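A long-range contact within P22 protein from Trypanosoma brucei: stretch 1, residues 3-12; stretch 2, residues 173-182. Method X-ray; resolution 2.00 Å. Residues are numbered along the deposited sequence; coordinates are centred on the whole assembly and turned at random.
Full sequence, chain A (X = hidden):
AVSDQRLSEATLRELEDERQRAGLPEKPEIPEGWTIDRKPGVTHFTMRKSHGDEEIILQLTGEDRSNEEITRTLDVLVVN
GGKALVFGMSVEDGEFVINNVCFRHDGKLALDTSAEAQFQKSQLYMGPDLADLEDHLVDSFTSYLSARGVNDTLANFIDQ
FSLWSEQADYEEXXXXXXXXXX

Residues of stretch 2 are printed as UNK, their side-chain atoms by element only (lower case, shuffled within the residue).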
# COMPACT_ATOMS: atom_id res chain seq x y z
N SER A 3 -22.22 -4.58 -29.24
CA SER A 3 -21.90 -4.63 -27.82
C SER A 3 -21.89 -3.22 -27.22
O SER A 3 -22.35 -3.01 -26.11
CB SER A 3 -20.53 -5.28 -27.61
OG SER A 3 -19.50 -4.51 -28.20
N ASP A 4 -21.36 -2.26 -27.98
CA ASP A 4 -21.30 -0.88 -27.53
C ASP A 4 -22.69 -0.27 -27.47
O ASP A 4 -22.98 0.57 -26.62
CB ASP A 4 -20.42 -0.06 -28.47
CG ASP A 4 -19.01 -0.62 -28.60
OD1 ASP A 4 -18.15 0.08 -29.17
OD2 ASP A 4 -18.75 -1.76 -28.14
N GLN A 5 -23.56 -0.70 -28.38
CA GLN A 5 -24.93 -0.21 -28.41
C GLN A 5 -25.65 -0.75 -27.17
O GLN A 5 -26.39 -0.03 -26.50
CB GLN A 5 -25.61 -0.66 -29.70
CG GLN A 5 -26.94 0.00 -29.99
CD GLN A 5 -27.38 -0.18 -31.44
OE1 GLN A 5 -28.52 0.13 -31.80
NE2 GLN A 5 -26.48 -0.69 -32.27
N ARG A 6 -25.41 -2.02 -26.86
CA ARG A 6 -26.00 -2.68 -25.69
C ARG A 6 -25.57 -1.97 -24.40
O ARG A 6 -26.39 -1.73 -23.52
CB ARG A 6 -25.55 -4.13 -25.61
CG ARG A 6 -26.20 -5.05 -26.62
CD ARG A 6 -25.59 -6.45 -26.54
NE ARG A 6 -25.50 -6.93 -25.16
CZ ARG A 6 -25.14 -8.16 -24.82
NH1 ARG A 6 -24.83 -9.05 -25.75
NH2 ARG A 6 -25.09 -8.51 -23.53
N LEU A 7 -24.28 -1.65 -24.30
CA LEU A 7 -23.75 -0.98 -23.11
C LEU A 7 -24.32 0.42 -23.00
O LEU A 7 -24.58 0.92 -21.90
CB LEU A 7 -22.22 -0.93 -23.13
CG LEU A 7 -21.58 -0.31 -21.88
CD1 LEU A 7 -22.19 -0.93 -20.62
CD2 LEU A 7 -20.07 -0.52 -21.90
N SER A 8 -24.50 1.06 -24.16
CA SER A 8 -25.07 2.41 -24.19
C SER A 8 -26.51 2.37 -23.66
O SER A 8 -26.89 3.19 -22.83
CB SER A 8 -25.07 2.94 -25.63
OG SER A 8 -25.69 4.21 -25.69
N GLU A 9 -27.29 1.41 -24.14
CA GLU A 9 -28.68 1.26 -23.71
C GLU A 9 -28.79 0.87 -22.24
O GLU A 9 -29.63 1.40 -21.51
CB GLU A 9 -29.38 0.19 -24.56
CG GLU A 9 -29.58 0.55 -26.01
CD GLU A 9 -30.15 -0.61 -26.82
OE1 GLU A 9 -31.23 -1.12 -26.45
OE2 GLU A 9 -29.51 -1.03 -27.81
N ALA A 10 -27.94 -0.06 -21.81
CA ALA A 10 -27.95 -0.53 -20.43
C ALA A 10 -27.64 0.57 -19.42
O ALA A 10 -28.28 0.64 -18.37
CB ALA A 10 -26.96 -1.68 -20.28
N THR A 11 -26.67 1.42 -19.73
CA THR A 11 -26.32 2.50 -18.81
C THR A 11 -27.44 3.55 -18.74
O THR A 11 -27.74 4.08 -17.67
CB THR A 11 -24.97 3.18 -19.19
OG1 THR A 11 -24.96 3.48 -20.59
CG2 THR A 11 -23.80 2.24 -18.88
N LEU A 12 -28.05 3.85 -19.88
CA LEU A 12 -29.13 4.82 -19.90
C LEU A 12 -30.30 4.28 -19.08
O LEU A 12 -30.90 5.00 -18.29
CB LEU A 12 -29.58 5.09 -21.34
CG LEU A 12 -30.72 6.09 -21.50
CD1 LEU A 12 -30.34 7.40 -20.83
CD2 LEU A 12 -31.03 6.31 -22.98
N UNK A 173 -21.23 8.54 -13.02
CA UNK A 173 -20.52 7.36 -13.52
C UNK A 173 -21.32 6.77 -14.69
O UNK A 173 -20.79 6.57 -15.78
c UNK A 173 -19.66 1.47 -13.42
c UNK A 173 -20.99 1.11 -13.50
c UNK A 173 -22.02 2.06 -13.33
c UNK A 173 -21.72 3.40 -13.07
c UNK A 173 -20.38 3.79 -12.98
c UNK A 173 -19.37 2.82 -13.16
c UNK A 173 -20.39 6.35 -12.39
c UNK A 173 -18.39 4.79 -12.78
c UNK A 173 -19.72 5.04 -12.73
n UNK A 173 -18.17 3.46 -13.03
N UNK A 174 -22.61 6.52 -14.47
CA UNK A 174 -23.48 5.97 -15.50
C UNK A 174 -23.51 6.85 -16.75
O UNK A 174 -23.36 6.36 -17.87
c UNK A 174 -25.17 4.80 -13.87
c UNK A 174 -26.57 4.99 -13.29
c UNK A 174 -25.01 3.40 -14.44
c UNK A 174 -24.91 5.83 -14.98
N UNK A 175 -23.70 8.14 -16.54
CA UNK A 175 -23.76 9.12 -17.62
C UNK A 175 -22.48 9.23 -18.43
O UNK A 175 -22.51 9.28 -19.66
o UNK A 175 -24.11 11.46 -18.10
c UNK A 175 -24.12 10.49 -17.06
N UNK A 176 -21.34 9.28 -17.74
CA UNK A 176 -20.08 9.40 -18.46
C UNK A 176 -19.75 8.13 -19.25
O UNK A 176 -19.17 8.21 -20.33
o UNK A 176 -18.85 8.91 -16.40
c UNK A 176 -18.94 9.78 -17.50
N UNK A 177 -20.12 6.96 -18.72
CA UNK A 177 -19.84 5.73 -19.45
C UNK A 177 -20.74 5.66 -20.67
O UNK A 177 -20.33 5.21 -21.74
c UNK A 177 -19.17 3.32 -16.47
c UNK A 177 -20.04 4.47 -18.57
c UNK A 177 -18.96 4.42 -17.48
c UNK A 177 -19.93 3.21 -19.43
N UNK A 178 -21.98 6.12 -20.51
CA UNK A 178 -22.95 6.15 -21.60
C UNK A 178 -22.42 7.02 -22.74
O UNK A 178 -22.43 6.62 -23.90
n UNK A 178 -25.45 8.07 -22.72
o UNK A 178 -25.95 5.88 -22.60
c UNK A 178 -25.30 6.85 -22.20
c UNK A 178 -24.28 6.71 -21.10
N UNK A 179 -21.96 8.22 -22.41
CA UNK A 179 -21.43 9.14 -23.41
C UNK A 179 -20.20 8.54 -24.07
O UNK A 179 -20.04 8.64 -25.29
c UNK A 179 -21.06 10.48 -22.77
c UNK A 179 -22.82 13.17 -20.65
n UNK A 179 -24.03 13.53 -21.43
c UNK A 179 -21.74 12.53 -21.51
c UNK A 179 -22.22 11.23 -22.13
N UNK A 180 -19.34 7.93 -23.27
CA UNK A 180 -18.10 7.31 -23.75
C UNK A 180 -18.37 6.21 -24.77
O UNK A 180 -17.74 6.15 -25.82
c UNK A 180 -14.44 4.38 -23.38
c UNK A 180 -15.95 6.22 -22.95
c UNK A 180 -14.91 7.11 -23.20
c UNK A 180 -15.70 4.86 -23.04
c UNK A 180 -17.31 6.72 -22.57
c UNK A 180 -13.64 6.66 -23.54
c UNK A 180 -13.40 5.29 -23.63
N UNK A 181 -19.31 5.33 -24.45
CA UNK A 181 -19.65 4.22 -25.32
C UNK A 181 -20.50 4.65 -26.51
O UNK A 181 -20.76 3.87 -27.42
c UNK A 181 -20.38 3.12 -24.51
c UNK A 181 -20.74 1.96 -25.41
c UNK A 181 -19.47 2.65 -23.38
N UNK A 182 -20.91 5.92 -26.51
CA UNK A 182 -21.71 6.48 -27.59
C UNK A 182 -20.85 7.46 -28.40
O UNK A 182 -19.62 7.51 -28.15
OXT UNK A 182 -21.40 8.17 -29.26
o UNK A 182 -23.78 6.32 -26.32
c UNK A 182 -22.94 7.21 -27.03
O HOH W 1 -18.21 2.31 -28.10

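Most of stretch 2 forms a helix that runs nearly antiparallel to the helix of stretch 1, at an angle of 155° and a closest axial approach of 8.6 Å. At position 173 a single carbon leads into fused five- and six-membered rings holding eight carbons and one nitrogen, an indole not touching stretch 1: Trp173, whose CZ3 comes nearest, 5.8 Å from Thr11 CG2. Position 174 has four carbons forked at the second, the pattern of leucine. Leu174 meets stretch 1 most closely through its backbone, its O lying 3.8 Å from CB of Thr11.

Positions 175 and 176 each carry one carbon and one oxygen, and neither touches stretch 1. Both are serines: Ser175 points away, and Ser176 is out of reach. At position 177 four carbons fork at the first, one arm being two carbons long, which identifies isoleucine. CB of Ile177 points toward stretch 1, and its CG2 lies 4.0 Å from Thr11 CG2 and 4.5 Å from Leu7 CD2.

Position 178 has two carbons, the second bearing one oxygen and one nitrogen. This carboxamide is Asn178, whose end lies near the carbonyl and hydroxyl of Ser8 and the hydroxyl of Thr11; because the amide is probably turned over in the model, its individual polar contacts remain open. Position 179, a row of four carbons ending in nitrogen, touches nothing on stretch 1: Lys179, whose CA-to-CB bond points away. Position 180, one carbon followed by a six-carbon ring, is Phe180, also out of reach.

At position 181 one carbon carries two others, making valine. Val181 points toward stretch 1, with CG1 only 2.9 Å from Asp4 O, a tight contact, and CG2 3.5 Å from Leu7 CD2. Position 182 has a side chain of one carbon and one oxygen and a C-terminal backbone carboxylate: Ser182. Its OG accepts a hydrogen bond from Ser8 OG at 2.9 Å and donates one to Asn178 O at 2.8 Å, so this hydroxyl links the neighbouring helix to its own backbone.

The contact buries 438 Å² and combines close backbone packing with small polar and apolar groups. CA atoms approach to 5.0 Å between Ser8 and Asn178. Leu7 packs against Ile177 and Val181, while Thr11 places its methyl group near Ile177. Towards the chain end, the serine pair adds a direct hydrogen bond, and a water donates to Asp4 OD1 (2.5 Å) and to Val181 O (3.1 Å), bridging the two stretches.

Stretch 2 173-182: WLSSINKFVS
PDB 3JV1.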